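PDB 2JGP: tyrocidine synthetase 3 from Brevibacillus brevis, which acts in nonribosomal synthesis of the antibiotic tyrocidine, represented here by a peptidyl carrier domain and the condensation domain that forms a peptide bond. Local coordinates for residues Y97-Q103 with Y253-V258; A335-V339 with F387-L391; E348-T354 with L375-P381. All blocks are in the same frame, centred on the assembly; numbering follows the deposited sequence.

Interaction 1: Y97-Q103 with Y253-V258; sequences YPVSSAQ and YKDFAV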
loop_
_atom_site.group_PDB
_atom_site.type_symbol
_atom_site.label_atom_id
_atom_site.label_comp_id
_atom_site.label_asym_id
_atom_site.label_seq_id
_atom_site.Cartn_x
_atom_site.Cartn_y
_atom_site.Cartn_z
ATOM N N TYR A 97 -0.107 7.856 23.833
ATOM C CA TYR A 97 0.780 7.008 23.045
ATOM C C TYR A 97 1.347 7.806 21.879
ATOM O O TYR A 97 0.678 8.704 21.362
ATOM C CB TYR A 97 0.027 5.776 22.555
ATOM C CG TYR A 97 -0.581 4.980 23.683
ATOM C CD1 TYR A 97 -1.867 5.251 24.138
ATOM C CD2 TYR A 97 0.139 3.970 24.310
ATOM C CE1 TYR A 97 -2.425 4.529 25.185
ATOM C CE2 TYR A 97 -0.409 3.238 25.354
ATOM C CZ TYR A 97 -1.686 3.525 25.789
ATOM O OH TYR A 97 -2.223 2.797 26.823
ATOM N N PRO A 98 2.583 7.482 21.454
ATOM C CA PRO A 98 3.103 8.220 20.314
ATOM C C PRO A 98 2.238 8.001 19.079
ATOM O O PRO A 98 1.616 6.943 18.933
ATOM C CB PRO A 98 4.506 7.624 20.107
ATOM C CG PRO A 98 4.454 6.276 20.757
ATOM C CD PRO A 98 3.518 6.438 21.916
ATOM N N VAL A 99 2.185 8.998 18.205
ATOM C CA VAL A 99 1.627 8.791 16.876
ATOM C C VAL A 99 2.643 8.071 15.998
ATOM O O VAL A 99 3.843 8.124 16.256
ATOM C CB VAL A 99 1.213 10.116 16.208
ATOM C CG1 VAL A 99 0.097 10.769 16.997
ATOM C CG2 VAL A 99 2.409 11.054 16.071
ATOM N N SER A 100 2.151 7.366 14.982
ATOM C CA SER A 100 3.017 6.847 13.936
ATOM C C SER A 100 3.549 8.008 13.093
ATOM O O SER A 100 3.025 9.131 13.149
ATOM C CB SER A 100 2.257 5.868 13.058
ATOM O OG SER A 100 1.204 6.522 12.378
ATOM N N SER A 101 4.591 7.728 12.320
ATOM C CA SER A 101 5.180 8.712 11.415
ATOM C C SER A 101 4.124 9.284 10.463
ATOM O O SER A 101 4.045 10.496 10.278
ATOM C CB SER A 101 6.335 8.076 10.631
ATOM O OG SER A 101 6.938 9.023 9.767
ATOM N N ALA A 102 3.295 8.411 9.893
ATOM C CA ALA A 102 2.232 8.830 8.968
ATOM C C ALA A 102 1.179 9.712 9.648
ATOM O O ALA A 102 0.766 10.728 9.099
ATOM C CB ALA A 102 1.576 7.616 8.328
ATOM N N GLN A 103 0.754 9.322 10.844
ATOM C CA GLN A 103 -0.159 10.150 11.645
ATOM C C GLN A 103 0.427 11.526 11.965
ATOM O O GLN A 103 -0.292 12.536 11.967
ATOM C CB GLN A 103 -0.485 9.458 12.960
ATOM C CG GLN A 103 -1.487 8.330 12.875
ATOM C CD GLN A 103 -1.770 7.729 14.238
ATOM O OE1 GLN A 103 -0.861 7.551 15.050
ATOM N NE2 GLN A 103 -3.035 7.430 14.501
ATOM N N TYR A 253 -3.418 -0.605 17.050
ATOM C CA TYR A 253 -2.596 0.393 16.365
ATOM C C TYR A 253 -1.558 1.021 17.292
ATOM O O TYR A 253 -0.416 1.217 16.893
ATOM C CB TYR A 253 -3.441 1.496 15.712
ATOM C CG TYR A 253 -2.647 2.301 14.711
ATOM C CD1 TYR A 253 -2.452 1.831 13.422
ATOM C CD2 TYR A 253 -2.054 3.514 15.063
ATOM C CE1 TYR A 253 -1.707 2.540 12.502
ATOM C CE2 TYR A 253 -1.314 4.235 14.146
ATOM C CZ TYR A 253 -1.142 3.745 12.862
ATOM O OH TYR A 253 -0.414 4.455 11.936
ATOM N N LYS A 254 -1.934 1.313 18.533
ATOM C CA LYS A 254 -0.996 1.955 19.464
ATOM C C LYS A 254 0.227 1.070 19.739
ATOM O O LYS A 254 1.314 1.583 19.995
ATOM C CB LYS A 254 -1.684 2.357 20.773
ATOM C CG LYS A 254 -2.144 1.219 21.671
ATOM C CD LYS A 254 -2.925 1.798 22.845
ATOM C CE LYS A 254 -3.173 0.773 23.932
ATOM N NZ LYS A 254 -4.074 -0.317 23.485
ATOM N N ASP A 255 0.040 -0.248 19.665
ATOM C CA ASP A 255 1.145 -1.202 19.813
ATOM C C ASP A 255 2.138 -1.026 18.664
ATOM O O ASP A 255 3.357 -1.000 18.875
ATOM C CB ASP A 255 0.631 -2.649 19.833
ATOM C CG ASP A 255 -0.328 -2.927 20.981
ATOM O OD1 ASP A 255 -0.115 -2.401 22.099
ATOM O OD2 ASP A 255 -1.285 -3.714 20.772
ATOM N N PHE A 256 1.608 -0.911 17.448
ATOM C CA PHE A 256 2.426 -0.632 16.272
ATOM C C PHE A 256 3.139 0.710 16.405
ATOM O O PHE A 256 4.331 0.801 16.127
ATOM C CB PHE A 256 1.573 -0.660 14.984
ATOM C CG PHE A 256 2.231 0.001 13.802
ATOM C CD1 PHE A 256 3.271 -0.630 13.122
ATOM C CD2 PHE A 256 1.808 1.244 13.358
ATOM C CE1 PHE A 256 3.877 -0.025 12.043
ATOM C CE2 PHE A 256 2.406 1.853 12.283
ATOM C CZ PHE A 256 3.442 1.226 11.618
ATOM N N ALA A 257 2.409 1.751 16.818
ATOM C CA ALA A 257 2.989 3.097 16.968
ATOM C C ALA A 257 4.114 3.165 18.009
ATOM O O ALA A 257 5.158 3.795 17.780
ATOM C CB ALA A 257 1.891 4.121 17.293
ATOM N N VAL A 258 3.909 2.513 19.147
ATOM C CA VAL A 258 4.947 2.439 20.173
ATOM C C VAL A 258 6.163 1.693 19.629
ATOM O O VAL A 258 7.297 2.131 19.823
ATOM C CB VAL A 258 4.443 1.770 21.466
ATOM C CG1 VAL A 258 5.601 1.542 22.432
ATOM C CG2 VAL A 258 3.372 2.639 22.125
HETATM O O HOH W 1 5.746 6.245 16.731
#

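Interaction 2: A335-V339 with F387-L391; sequences AAYNV and FSEFL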
loop_
_atom_site.group_PDB
_atom_site.type_symbol
_atom_site.label_atom_id
_atom_site.label_comp_id
_atom_site.label_asym_id
_atom_site.label_seq_id
_atom_site.Cartn_x
_atom_site.Cartn_y
_atom_site.Cartn_z
ATOM N N ALA A 335 7.629 -3.533 -14.486
ATOM C CA ALA A 335 8.703 -3.515 -15.463
ATOM C C ALA A 335 8.213 -2.923 -16.787
ATOM O O ALA A 335 8.858 -2.042 -17.348
ATOM C CB ALA A 335 9.251 -4.931 -15.671
ATOM N N ALA A 336 7.067 -3.401 -17.271
ATOM C CA ALA A 336 6.472 -2.895 -18.512
ATOM C C ALA A 336 6.117 -1.412 -18.391
ATOM O O ALA A 336 6.245 -0.647 -19.346
ATOM C CB ALA A 336 5.225 -3.704 -18.881
ATOM N N TYR A 337 5.671 -1.013 -17.207
ATOM C CA TYR A 337 5.328 0.379 -16.970
ATOM C C TYR A 337 6.580 1.254 -17.049
ATOM O O TYR A 337 6.555 2.316 -17.673
ATOM C CB TYR A 337 4.605 0.529 -15.630
ATOM C CG TYR A 337 4.128 1.932 -15.351
ATOM C CD1 TYR A 337 3.256 2.576 -16.223
ATOM C CD2 TYR A 337 4.538 2.611 -14.209
ATOM C CE1 TYR A 337 2.815 3.871 -15.970
ATOM C CE2 TYR A 337 4.101 3.907 -13.950
ATOM C CZ TYR A 337 3.236 4.525 -14.832
ATOM O OH TYR A 337 2.802 5.810 -14.585
ATOM N N ASN A 338 7.682 0.799 -16.457
ATOM C CA ASN A 338 8.956 1.519 -16.571
ATOM C C ASN A 338 9.445 1.723 -18.012
ATOM O O ASN A 338 9.969 2.791 -18.347
ATOM C CB ASN A 338 10.056 0.839 -15.757
ATOM C CG ASN A 338 10.060 1.275 -14.314
ATOM O OD1 ASN A 338 10.855 2.131 -13.919
ATOM N ND2 ASN A 338 9.177 0.694 -13.518
ATOM N N VAL A 339 9.291 0.711 -18.863
ATOM C CA VAL A 339 9.679 0.868 -20.276
ATOM C C VAL A 339 8.730 1.828 -21.019
ATOM O O VAL A 339 9.171 2.601 -21.869
ATOM C CB VAL A 339 9.888 -0.485 -21.041
ATOM C CG1 VAL A 339 9.238 -1.664 -20.340
ATOM C CG2 VAL A 339 9.444 -0.385 -22.509
ATOM N N PHE A 387 14.611 -7.027 -22.077
ATOM C CA PHE A 387 13.521 -6.897 -21.113
ATOM C C PHE A 387 13.701 -7.929 -20.008
ATOM O O PHE A 387 13.449 -7.640 -18.844
ATOM C CB PHE A 387 12.141 -7.057 -21.753
ATOM C CG PHE A 387 11.016 -6.960 -20.761
ATOM C CD1 PHE A 387 10.594 -5.723 -20.296
ATOM C CD2 PHE A 387 10.401 -8.104 -20.267
ATOM C CE1 PHE A 387 9.566 -5.624 -19.363
ATOM C CE2 PHE A 387 9.374 -8.017 -19.334
ATOM C CZ PHE A 387 8.959 -6.774 -18.880
ATOM N N SER A 388 14.157 -9.123 -20.377
ATOM C CA SER A 388 14.380 -10.190 -19.404
ATOM C C SER A 388 15.325 -9.753 -18.282
ATOM O O SER A 388 15.012 -9.928 -17.099
ATOM C CB SER A 388 14.921 -11.443 -20.103
ATOM O OG SER A 388 15.086 -12.497 -19.171
ATOM N N GLU A 389 16.462 -9.158 -18.636
ATOM C CA GLU A 389 17.425 -8.737 -17.616
ATOM C C GLU A 389 16.929 -7.506 -16.848
ATOM O O GLU A 389 17.169 -7.392 -15.648
ATOM C CB GLU A 389 18.814 -8.494 -18.211
ATOM C CG GLU A 389 18.988 -7.189 -18.945
ATOM C CD GLU A 389 20.373 -7.058 -19.547
ATOM O OE1 GLU A 389 20.479 -6.942 -20.788
ATOM O OE2 GLU A 389 21.352 -7.094 -18.772
ATOM N N PHE A 390 16.244 -6.595 -17.539
ATOM C CA PHE A 390 15.633 -5.434 -16.882
ATOM C C PHE A 390 14.585 -5.875 -15.861
ATOM O O PHE A 390 14.544 -5.362 -14.734
ATOM C CB PHE A 390 14.988 -4.486 -17.898
ATOM C CG PHE A 390 14.264 -3.336 -17.259
ATOM C CD1 PHE A 390 14.962 -2.399 -16.507
ATOM C CD2 PHE A 390 12.883 -3.206 -17.372
ATOM C CE1 PHE A 390 14.300 -1.342 -15.897
ATOM C CE2 PHE A 390 12.215 -2.152 -16.762
ATOM C CZ PHE A 390 12.926 -1.219 -16.022
ATOM N N LEU A 391 13.745 -6.828 -16.258
ATOM C CA LEU A 391 12.737 -7.381 -15.356
ATOM C C LEU A 391 13.370 -7.987 -14.102
ATOM O O LEU A 391 12.826 -7.872 -13.007
ATOM C CB LEU A 391 11.879 -8.429 -16.073
ATOM C CG LEU A 391 10.899 -9.211 -15.185
ATOM C CD1 LEU A 391 9.916 -8.272 -14.498
ATOM C CD2 LEU A 391 10.166 -10.279 -15.987
#

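Interaction 3: E348-T354 with L375-P381; sequences EDIIVGT and LAMRNKP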
loop_
_atom_site.group_PDB
_atom_site.type_symbol
_atom_site.label_atom_id
_atom_site.label_comp_id
_atom_site.label_asym_id
_atom_site.label_seq_id
_atom_site.Cartn_x
_atom_site.Cartn_y
_atom_site.Cartn_z
ATOM N N GLU A 348 16.280 6.913 -19.148
ATOM C CA GLU A 348 16.692 5.548 -18.834
ATOM C C GLU A 348 16.953 5.361 -17.334
ATOM O O GLU A 348 17.636 4.429 -16.926
ATOM C CB GLU A 348 17.943 5.192 -19.641
ATOM C CG GLU A 348 17.782 5.421 -21.138
ATOM C CD GLU A 348 18.871 4.760 -21.949
ATOM O OE1 GLU A 348 18.565 4.238 -23.040
ATOM O OE2 GLU A 348 20.028 4.742 -21.488
ATOM N N ASP A 349 16.384 6.250 -16.528
ATOM C CA ASP A 349 16.531 6.223 -15.078
ATOM C C ASP A 349 15.261 6.865 -14.533
ATOM O O ASP A 349 15.030 8.066 -14.715
ATOM C CB ASP A 349 17.775 7.013 -14.669
ATOM C CG ASP A 349 18.103 6.896 -13.190
ATOM O OD1 ASP A 349 17.323 6.292 -12.416
ATOM O OD2 ASP A 349 19.159 7.445 -12.802
ATOM N N ILE A 350 14.437 6.045 -13.882
ATOM C CA ILE A 350 13.055 6.397 -13.579
ATOM C C ILE A 350 12.646 5.917 -12.195
ATOM O O ILE A 350 12.948 4.782 -11.817
ATOM C CB ILE A 350 12.091 5.764 -14.611
ATOM C CG1 ILE A 350 12.479 6.211 -16.030
ATOM C CG2 ILE A 350 10.636 6.136 -14.288
ATOM C CD1 ILE A 350 11.471 5.891 -17.081
ATOM N N ILE A 351 11.948 6.783 -11.460
ATOM C CA ILE A 351 11.418 6.450 -10.132
ATOM C C ILE A 351 9.891 6.407 -10.205
ATOM O O ILE A 351 9.263 7.340 -10.708
ATOM C CB ILE A 351 11.870 7.470 -9.068
ATOM C CG1 ILE A 351 13.395 7.652 -9.117
ATOM C CG2 ILE A 351 11.428 7.025 -7.673
ATOM C CD1 ILE A 351 13.900 8.816 -8.314
ATOM N N VAL A 352 9.311 5.307 -9.726
ATOM C CA VAL A 352 7.862 5.117 -9.698
ATOM C C VAL A 352 7.433 4.824 -8.269
ATOM O O VAL A 352 7.978 3.933 -7.639
ATOM C CB VAL A 352 7.438 3.930 -10.587
ATOM C CG1 VAL A 352 5.945 3.627 -10.408
ATOM C CG2 VAL A 352 7.783 4.215 -12.064
ATOM N N GLY A 353 6.460 5.573 -7.764
ATOM C CA GLY A 353 5.909 5.311 -6.434
ATOM C C GLY A 353 5.069 4.053 -6.442
ATOM O O GLY A 353 4.212 3.891 -7.299
ATOM N N THR A 354 5.326 3.144 -5.504
ATOM C CA THR A 354 4.520 1.931 -5.373
ATOM C C THR A 354 3.954 1.799 -3.955
ATOM O O THR A 354 4.684 1.478 -3.011
ATOM C CB THR A 354 5.315 0.669 -5.729
ATOM O OG1 THR A 354 6.484 0.571 -4.908
ATOM C CG2 THR A 354 5.730 0.691 -7.203
ATOM N N LEU A 375 6.755 3.166 -1.462
ATOM C CA LEU A 375 8.158 2.956 -1.742
ATOM C C LEU A 375 8.497 3.684 -3.032
ATOM O O LEU A 375 7.773 3.565 -4.014
ATOM C CB LEU A 375 8.454 1.469 -1.907
ATOM C CG LEU A 375 7.934 0.550 -0.800
ATOM C CD1 LEU A 375 8.267 -0.899 -1.151
ATOM C CD2 LEU A 375 8.496 0.945 0.560
ATOM N N ALA A 376 9.600 4.428 -3.025
ATOM C CA ALA A 376 10.118 5.047 -4.238
ATOM C C ALA A 376 10.931 4.000 -4.981
ATOM O O ALA A 376 12.070 3.717 -4.608
ATOM C CB ALA A 376 10.979 6.248 -3.895
ATOM N N MET A 377 10.347 3.421 -6.023
ATOM C CA MET A 377 10.992 2.344 -6.760
ATOM C C MET A 377 11.787 2.912 -7.937
ATOM O O MET A 377 11.207 3.453 -8.882
ATOM C CB MET A 377 9.936 1.355 -7.256
ATOM C CG MET A 377 10.459 -0.025 -7.481
ATOM S SD MET A 377 10.783 -0.896 -5.931
ATOM C CE MET A 377 9.163 -1.455 -5.438
ATOM N N ARG A 378 13.111 2.788 -7.866
ATOM C CA ARG A 378 14.003 3.310 -8.903
ATOM C C ARG A 378 14.517 2.184 -9.789
ATOM O O ARG A 378 15.024 1.181 -9.297
ATOM C CB ARG A 378 15.187 4.049 -8.275
ATOM C CG ARG A 378 16.153 4.664 -9.286
ATOM C CD ARG A 378 17.269 5.385 -8.567
ATOM N NE ARG A 378 18.173 6.083 -9.482
ATOM C CZ ARG A 378 19.029 7.032 -9.110
ATOM N NH1 ARG A 378 19.119 7.412 -7.836
ATOM N NH2 ARG A 378 19.807 7.611 -10.015
ATOM N N ASN A 379 14.396 2.372 -11.098
ATOM C CA ASN A 379 14.891 1.408 -12.072
ATOM C C ASN A 379 15.511 2.123 -13.258
ATOM O O ASN A 379 15.272 3.312 -13.469
ATOM C CB ASN A 379 13.758 0.493 -12.529
ATOM C CG ASN A 379 13.427 -0.568 -11.506
ATOM O OD1 ASN A 379 12.408 -0.491 -10.811
ATOM N ND2 ASN A 379 14.307 -1.557 -11.383
ATOM N N LYS A 380 16.300 1.382 -14.029
ATOM C CA LYS A 380 17.097 1.951 -15.103
ATOM C C LYS A 380 16.833 1.232 -16.420
ATOM O O LYS A 380 17.631 0.392 -16.850
ATOM C CB LYS A 380 18.577 1.918 -14.722
ATOM C CG LYS A 380 18.872 2.803 -13.512
ATOM C CD LYS A 380 20.339 2.856 -13.165
ATOM C CE LYS A 380 20.554 3.588 -11.848
ATOM N NZ LYS A 380 21.973 3.516 -11.411
ATOM N N PRO A 381 15.688 1.546 -17.055
ATOM C CA PRO A 381 15.335 0.954 -18.344
ATOM C C PRO A 381 16.200 1.510 -19.482
ATOM O O PRO A 381 15.774 2.390 -20.233
ATOM C CB PRO A 381 13.858 1.330 -18.508
ATOM C CG PRO A 381 13.705 2.588 -17.744
ATOM C CD PRO A 381 14.646 2.477 -16.574
#

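Interaction 1: Y97-Q103 with Y253-V258
A capping box starts the helix 101-113, and its N-cap residue, Ser100, is held from the side by Tyr253. Ser100 OG donates to Tyr253 OH over 2.7 Å and lies in the plane of that ring, at its edge. Ser100 OG also accepts from Gln103 N at 3.2 Å. With chi1 at 64°, OG sits between the backbone N and the carbonyl carbon of Ser100, which points OG at Gln103 N. Gln103 completes the box: its OE1 takes Ser100 N at 3.0 Å on a lone pair, in the carbonyl plane. The amide of Gln103 also runs alongside the tyrosine rim, with amide and ring planes 63° apart. Tyr253 OH has a further partner, Met370 O.

The contact joins two parts of the condensation domain. Tyr253 and its neighbours belong to helix 253-263, while residues 97-98 run antiparallel beside strand 160-165, with Tyr97 backbone-bonded to Gln163. Lys254 lays its aliphatic chain over one face of Tyr97, with CD 3.6 Å from the centroid of the Tyr97 ring and only 10° off the normal, a CH-pi contact. Lys254 NZ goes on to a salt bridge with Glu148, and Tyr97 OH bonds to Gln94 N. Val258 CG2 comes to the edge of the Tyr97 ring and also meets Pro98 CD at 3.8 Å. Ala257 CB lies 3.3 Å from Pro98 O, which accepts from Gln163 NE2. A water molecule donates to Val99 O and to Ala257 O, bridging the two backbones.

Interaction 2: A335-V339 with F387-L391
Ala335 O, a backbone oxygen, is met from two directions. Within its own helix, Ala335 O accepts from Val339 N at 3.2 Å. From the other helix, Phe390 CE2 approaches Ala335 O at 3.4 Å, and the oxygen lies in the plane of the Phe390 ring, at its edge. The aromatic rim, with its partly positive hydrogens, is thus turned to the carbonyl. The same edge runs on to Asn338, whose CB is 3.5 Å from Phe390 CZ and also in the ring plane. The amide of Asn338 is inclined 61° to that ring, and its ND2 bonds back to Leu334 O one turn earlier.

Ala335 CB is the small group that fits among three larger ones. Leu391 CD1 is 3.6 Å and Phe387 CZ 3.7 Å from Ala335 CB, while Phe390 CE2 is a little further away. Phe387 has CG anti to its backbone N (chi1 179°), which carries the ring across to the helix of Ala335. There the ring presents its edge to Ala336 N and to Val339 CG1, the latter 4.1 Å from Phe387 CE1. Leu391 CB lies over one face of the Phe387 ring, toward the rim. Phe387 is packed further by Ile506 of helix 489-508 and Leu321 of helix 312-325.

The axes of the two short segments approach to 10.5 Å, and their N-to-C directions are 115° apart. This is a buried helix-to-helix contact in the condensation domain, whose halves resemble chloramphenicol acetyltransferase, and it packs helix 329-345 against the start of helix 387-403.

Interaction 3: E348-T354 with L375-P381
Arg378 and Ile351 face each other in a non-hydrogen-bonded pair of an antiparallel ladder between strands 350-356 and 373-379 of the condensation domain. Arg378 leaves its strand with CG anti to the backbone N (chi1 -178°) and stays extended as far as NE. Arg378 CB and CG lie against Ile351 CG1, each at 4.1 Å. From CG onward the chain also passes Asp349 OD1, which is 3.7 Å from Arg378 CG. Arg378 NE then donates to Asp349 OD1 at 3.1 Å, and Arg378 NH2 donates to Asp349 OD2 at 2.9 Å. This is a side-on salt bridge in which each carboxylate oxygen uses its syn lone pair. The guanidinium and carboxylate planes are 24° apart, so the pairing is slightly twisted. At the far tip, NH1 forms a second salt bridge, to Asp282. Two acidic partners thus fix the rotation of the guanidinium group.

Ile351 and Ala376 share the side of the sheet that Arg378 occupies, and Phe280 packs on both. The other side bears Ile350, Val352, Thr354, Leu375, Met377 and Asn379. Three hydrogen-bonded pairs hold the backbones: Ile350 with Asn379, Val352 with Met377, and Thr354 with Leu375. Gly353 also bonds by its backbone to Thr430 and Phe432 of strand 430-435. Past the end of its strand, Pro381 brings CG 4.0 Å from Ile350 CD1. Met377 bends at chi2 and chi3 and turns its methyl back to the neighbouring strand, bringing Met377 CE 3.4 Å from Thr354 OG1, a hydroxyl that also makes a weak bond to Leu375 O.

How the interactions relate
Interactions 2 and 3 are buried neighbours, their centres about 11 Å apart. Helix 329-345 runs into strand 350-356, and strand 373-379 leads to helix 387-403. The helix pair touches the strand pair directly: Phe390 CE1 lies 3.4 Å from Pro381 N, and Asn338 packs on Asn379. Interaction 2 is chiefly apolar, whereas interaction 3 adds backbone bonds and a salt bridge. Interaction 1 is only partly buried, across the chain's centre from interaction 2, and joins through one hydroxyl pair, a water and a lysine over a ring. Met370, in the loop linking the two strands of interaction 3, accepts from Tyr253 by its O.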